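Local coordinates for halotolerant alpha-type carbonic anhydrase (dCA II) (Dunaliella salina, PDB 1Y7W), which catalyses the reversible hydration of carbon dioxide to bicarbonate as a zinc enzyme of the alpha class that tolerates high salt, at residues T215-S221 and F245-R249; L222-Y227 and E285-Y291. All coordinates share one frame; numbering follows the deposited sequence.

Contact 1 of 2, residues T215-S221 and F245-R249; sequences TQLLPSS and FTTPR
The guanidinium group of R249 settles among the consecutive backbone carbonyls of T215 to L218 and donates to three of them. Its NE donates to L217 O at 2.9 Å, while NH1 serves both T215 O at 3.2 Å and L218 O at 2.8 Å. None of these bonds runs along a lone pair: in each the nitrogen stands well above the carbonyl plane, and the bond from NH1 to L218 O is the most bent, with an N-H...O angle of 132°. A fourth carbonyl, Q216 O, lies over the centre of one guanidinium face, 3.1 Å above its plane, where it is probably attracted to the positive charge, although the angle is too poor for a hydrogen bond. The reach comes from a chain extended between CG and NE (chi2 180°, chi3 174°). NH2 forms a salt bridge with D180, which probably steadies the positive charge.

These carbonyls, where helix 213-217 gives way to loop, are thus gripped by a side chain from strand 240-251 of the central sheet of the carbonic anhydrase fold. The loop after the helix lies against this strand, with the CA atoms of P219 and R249 5.9 Å apart and those of S221 and T247 6.1 Å apart.

Van der Waals packing continues along the loop. The apolar pair is P219 and F245, which cross at about a right angle, with P219 CG 3.8 Å from F245 CB. P219 CB rests against T247 O. T247 turns its methyl CG2 toward S220 OG, and its OG1 lies 3.3 Å from S221 CB.

Two waters complete the seam. One accepts from S220 N and donates to P248 O; the other accepts from T247 N and donates to S221 O, joining the two backbones through solvent.

Contact 2 of 2, residues L222-Y227 and E285-Y291; sequences LKYAGY and EVYKYNY
With chi1 at 76°, Y224 puts CG between its backbone N and carbonyl carbon, whereas Y289 places CG beside its backbone N (chi1 -64°); the two rings thereby come together on one face of the sheet. Their planes are only 13° from parallel but slid apart, with centroids 4.7 Å apart. Y289 CB lies over the Y224 ring in a CH-pi contact, 3.5 Å from its centroid, while Y224 OH comes over the rim of the Y289 ring. Both hydroxyls are bonded elsewhere, Y224 to V73 N and Y289 to R67.

The backbones form an antiparallel ladder that adds edge strand 287-289 to the central sheet of the carbonic anhydrase fold. Y224 with Y289 and G226 with Y287 are hydrogen-bonded pairs, and A225 with K288 is the non-hydrogen-bonded pair between them. Having no side chain, G226 leaves room for the Y289 ring, whose CE1 lies 3.8 Å from G226 N.

Past the ladder, N290 ND2 donates to L222 O at 2.8 Å, almost straight and from above the carbonyl plane. K223 crosses the C-terminal Y291, its CD 4.1 Å from the ring centroid, above the face opposite K288 CB.

Coming from the N terminus through most of the sheet strands and helix 181-195, the chain reaches helix 213-217 and the loop after it, with 215-221 running straight into 222-227. Strand 240-251 then returns beside strand 224-229, and its 245-249 part closes contact 1 over 23 intervening residues. Contact 2 waits for the C-terminal 285-291 and closes a longer loop of 57 residues. Since the segments alternate along the chain, the two closures cross. The loop after helix 213-217 packs on strand 240-251, while the C-terminal strand 287-289 adds to the sheet on the other side of strand 224-229. The contacts also touch directly: T246 meets Y291 and K223, and F245 meets Y224.

Contact 1 of 2, residues T215-S221 and F245-R249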
# COMPACT_ATOMS: atom_id res chain seq x y z
N THR A 215 -5.44 3.11 15.42
CA THR A 215 -5.29 4.53 15.73
C THR A 215 -4.26 5.27 14.88
O THR A 215 -4.39 6.47 14.65
CB THR A 215 -4.95 4.75 17.27
OG1 THR A 215 -3.61 4.29 17.54
CG2 THR A 215 -5.94 3.95 18.14
N GLN A 216 -3.27 4.56 14.38
CA GLN A 216 -2.25 5.25 13.63
C GLN A 216 -2.33 5.19 12.11
O GLN A 216 -1.84 6.10 11.45
CB GLN A 216 -0.87 4.76 14.08
CG GLN A 216 -0.61 5.17 15.54
CD GLN A 216 0.76 4.75 16.00
OE1 GLN A 216 1.01 3.57 16.25
NE2 GLN A 216 1.69 5.73 16.09
N LEU A 217 -2.93 4.11 11.58
CA LEU A 217 -2.99 3.91 10.13
C LEU A 217 -4.37 4.02 9.50
O LEU A 217 -4.52 4.75 8.54
CB LEU A 217 -2.35 2.57 9.78
CG LEU A 217 -0.92 2.26 10.27
CD1 LEU A 217 -0.57 0.87 9.84
CD2 LEU A 217 0.14 3.28 9.77
N LEU A 218 -5.39 3.35 10.04
CA LEU A 218 -6.70 3.44 9.40
C LEU A 218 -7.24 4.84 9.48
O LEU A 218 -7.06 5.53 10.49
CB LEU A 218 -7.71 2.49 10.04
CG LEU A 218 -7.45 1.00 9.93
CD1 LEU A 218 -8.81 0.30 10.18
CD2 LEU A 218 -6.96 0.61 8.54
N PRO A 219 -7.95 5.30 8.41
CA PRO A 219 -8.48 6.66 8.44
C PRO A 219 -9.72 6.80 9.30
O PRO A 219 -10.24 5.82 9.84
CB PRO A 219 -8.74 6.99 6.98
CG PRO A 219 -8.99 5.65 6.35
CD PRO A 219 -8.10 4.66 7.09
N SER A 220 -10.20 8.04 9.41
CA SER A 220 -11.36 8.32 10.25
C SER A 220 -12.69 7.70 9.83
O SER A 220 -13.60 7.58 10.67
CB SER A 220 -11.51 9.84 10.43
OG SER A 220 -11.51 10.51 9.16
N SER A 221 -12.83 7.28 8.57
CA SER A 221 -14.06 6.66 8.12
C SER A 221 -13.68 5.34 7.48
O SER A 221 -12.56 5.18 6.97
CB SER A 221 -14.79 7.58 7.12
OG SER A 221 -15.54 6.83 6.20
N PHE A 245 -9.48 3.19 0.73
CA PHE A 245 -10.28 4.06 1.59
C PHE A 245 -10.40 5.42 0.97
O PHE A 245 -9.42 5.98 0.60
CB PHE A 245 -9.65 4.11 2.98
CG PHE A 245 -9.83 2.83 3.70
CD1 PHE A 245 -10.82 2.71 4.69
CD2 PHE A 245 -9.15 1.67 3.28
CE1 PHE A 245 -11.14 1.45 5.26
CE2 PHE A 245 -9.45 0.40 3.82
CZ PHE A 245 -10.45 0.30 4.83
N THR A 246 -11.61 5.95 0.93
CA THR A 246 -11.83 7.23 0.28
C THR A 246 -11.73 8.48 1.16
O THR A 246 -11.75 9.56 0.63
CB THR A 246 -13.19 7.14 -0.50
OG1 THR A 246 -14.23 6.72 0.37
CG2 THR A 246 -13.05 6.09 -1.62
N THR A 247 -11.60 8.34 2.47
CA THR A 247 -11.41 9.48 3.35
C THR A 247 -9.93 9.54 3.63
O THR A 247 -9.34 8.59 4.18
CB THR A 247 -12.13 9.29 4.67
OG1 THR A 247 -13.52 9.05 4.43
CG2 THR A 247 -11.93 10.51 5.55
N PRO A 248 -9.28 10.65 3.26
CA PRO A 248 -7.84 10.73 3.51
C PRO A 248 -7.39 11.16 4.89
O PRO A 248 -8.17 11.68 5.70
CB PRO A 248 -7.35 11.73 2.45
CG PRO A 248 -8.55 12.62 2.20
CD PRO A 248 -9.81 11.81 2.50
N ARG A 249 -6.15 10.82 5.20
CA ARG A 249 -5.49 11.33 6.40
C ARG A 249 -4.88 12.66 5.92
O ARG A 249 -5.18 13.09 4.80
CB ARG A 249 -4.38 10.39 6.84
CG ARG A 249 -4.93 9.36 7.83
CD ARG A 249 -3.82 8.40 8.27
NE ARG A 249 -4.34 7.52 9.32
CZ ARG A 249 -4.35 7.82 10.61
NH1 ARG A 249 -4.86 6.94 11.47
NH2 ARG A 249 -3.80 8.97 11.06
O HOH W 1 -8.65 10.40 8.23
O HOH W 2 -12.47 6.12 4.24

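Contact 2 of 2, residues L222-Y227 and E285-Y291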
# COMPACT_ATOMS: atom_id res chain seq x y z
N LEU A 222 -14.58 4.38 7.56
CA LEU A 222 -14.27 3.07 6.99
C LEU A 222 -14.74 3.00 5.56
O LEU A 222 -14.69 1.93 4.96
CB LEU A 222 -14.95 1.97 7.78
CG LEU A 222 -14.43 1.86 9.21
CD1 LEU A 222 -15.10 0.68 9.87
CD2 LEU A 222 -12.92 1.70 9.21
N LYS A 223 -15.22 4.11 5.00
CA LYS A 223 -15.68 4.07 3.60
C LYS A 223 -14.56 3.66 2.64
O LYS A 223 -13.50 4.26 2.65
CB LYS A 223 -16.18 5.45 3.15
CG LYS A 223 -17.56 5.76 3.73
CD LYS A 223 -18.09 7.17 3.28
CE LYS A 223 -17.37 8.31 4.01
NZ LYS A 223 -18.14 9.67 3.98
N TYR A 224 -14.79 2.67 1.80
CA TYR A 224 -13.76 2.32 0.83
C TYR A 224 -14.31 1.76 -0.48
O TYR A 224 -15.44 1.26 -0.55
CB TYR A 224 -12.74 1.32 1.44
CG TYR A 224 -13.20 -0.13 1.56
CD1 TYR A 224 -13.76 -0.62 2.74
CD2 TYR A 224 -13.01 -1.03 0.50
CE1 TYR A 224 -14.14 -1.98 2.88
CE2 TYR A 224 -13.39 -2.41 0.63
CZ TYR A 224 -13.96 -2.87 1.82
OH TYR A 224 -14.39 -4.19 1.96
N ALA A 225 -13.46 1.76 -1.49
CA ALA A 225 -13.81 1.25 -2.80
C ALA A 225 -13.03 -0.07 -2.96
O ALA A 225 -11.82 -0.07 -2.77
CB ALA A 225 -13.37 2.23 -3.87
N GLY A 226 -13.69 -1.14 -3.33
CA GLY A 226 -13.00 -2.40 -3.51
C GLY A 226 -13.10 -2.90 -4.95
O GLY A 226 -14.12 -2.73 -5.60
N TYR A 227 -12.06 -3.56 -5.46
CA TYR A 227 -12.14 -4.08 -6.82
C TYR A 227 -11.04 -5.12 -6.97
O TYR A 227 -10.15 -5.25 -6.07
CB TYR A 227 -11.94 -2.94 -7.85
CG TYR A 227 -10.53 -2.39 -7.94
CD1 TYR A 227 -10.04 -1.43 -7.04
CD2 TYR A 227 -9.66 -2.85 -8.94
CE1 TYR A 227 -8.73 -0.92 -7.12
CE2 TYR A 227 -8.34 -2.36 -9.05
CZ TYR A 227 -7.88 -1.39 -8.13
OH TYR A 227 -6.59 -0.93 -8.25
N GLU A 285 -15.92 -3.61 -12.48
CA GLU A 285 -16.70 -2.55 -11.83
C GLU A 285 -15.95 -2.34 -10.52
O GLU A 285 -15.10 -3.16 -10.17
CB GLU A 285 -18.15 -2.94 -11.51
CG GLU A 285 -19.03 -3.22 -12.71
CD GLU A 285 -19.37 -1.98 -13.51
OE1 GLU A 285 -19.07 -0.85 -13.04
OE2 GLU A 285 -19.94 -2.13 -14.64
N VAL A 286 -16.24 -1.24 -9.82
CA VAL A 286 -15.58 -0.95 -8.54
C VAL A 286 -16.77 -0.86 -7.61
O VAL A 286 -17.80 -0.33 -7.98
CB VAL A 286 -14.78 0.37 -8.62
CG1 VAL A 286 -14.00 0.63 -7.28
CG2 VAL A 286 -13.74 0.27 -9.78
N TYR A 287 -16.62 -1.34 -6.38
CA TYR A 287 -17.75 -1.41 -5.44
C TYR A 287 -17.53 -0.54 -4.22
O TYR A 287 -16.40 -0.31 -3.83
CB TYR A 287 -17.96 -2.90 -5.07
CG TYR A 287 -18.05 -3.77 -6.30
CD1 TYR A 287 -16.90 -4.25 -6.93
CD2 TYR A 287 -19.29 -4.04 -6.89
CE1 TYR A 287 -16.97 -4.99 -8.10
CE2 TYR A 287 -19.37 -4.77 -8.07
CZ TYR A 287 -18.23 -5.24 -8.66
OH TYR A 287 -18.34 -6.03 -9.75
N LYS A 288 -18.61 -0.01 -3.65
CA LYS A 288 -18.52 0.83 -2.47
C LYS A 288 -18.89 0.06 -1.20
O LYS A 288 -19.94 -0.58 -1.12
CB LYS A 288 -19.43 2.05 -2.60
CG LYS A 288 -20.87 1.75 -2.96
CD LYS A 288 -21.56 3.07 -3.03
CE LYS A 288 -22.98 2.97 -3.55
NZ LYS A 288 -23.48 4.42 -3.59
N TYR A 289 -18.04 0.19 -0.20
CA TYR A 289 -18.22 -0.50 1.07
C TYR A 289 -18.30 0.50 2.22
O TYR A 289 -17.56 1.49 2.28
CB TYR A 289 -17.06 -1.47 1.29
CG TYR A 289 -16.98 -2.60 0.27
CD1 TYR A 289 -16.28 -2.44 -0.92
CD2 TYR A 289 -17.68 -3.79 0.47
CE1 TYR A 289 -16.28 -3.44 -1.89
CE2 TYR A 289 -17.69 -4.82 -0.49
CZ TYR A 289 -16.99 -4.62 -1.67
OH TYR A 289 -16.93 -5.62 -2.61
N ASN A 290 -19.19 0.22 3.15
CA ASN A 290 -19.43 1.04 4.33
C ASN A 290 -19.95 2.43 3.99
O ASN A 290 -19.75 3.36 4.75
CB ASN A 290 -18.17 1.17 5.21
CG ASN A 290 -17.56 -0.18 5.57
OD1 ASN A 290 -18.27 -1.09 6.01
ND2 ASN A 290 -16.26 -0.33 5.38
N TYR A 291 -20.60 2.59 2.84
CA TYR A 291 -21.16 3.89 2.48
C TYR A 291 -22.62 3.98 2.99
O TYR A 291 -23.16 2.96 3.50
CB TYR A 291 -21.16 4.12 0.96
CG TYR A 291 -19.87 4.66 0.36
CD1 TYR A 291 -19.89 5.84 -0.40
CD2 TYR A 291 -18.64 4.01 0.54
CE1 TYR A 291 -18.72 6.36 -0.96
CE2 TYR A 291 -17.48 4.52 -0.02
CZ TYR A 291 -17.51 5.70 -0.77
OH TYR A 291 -16.37 6.24 -1.31
OXT TYR A 291 -23.23 5.09 2.84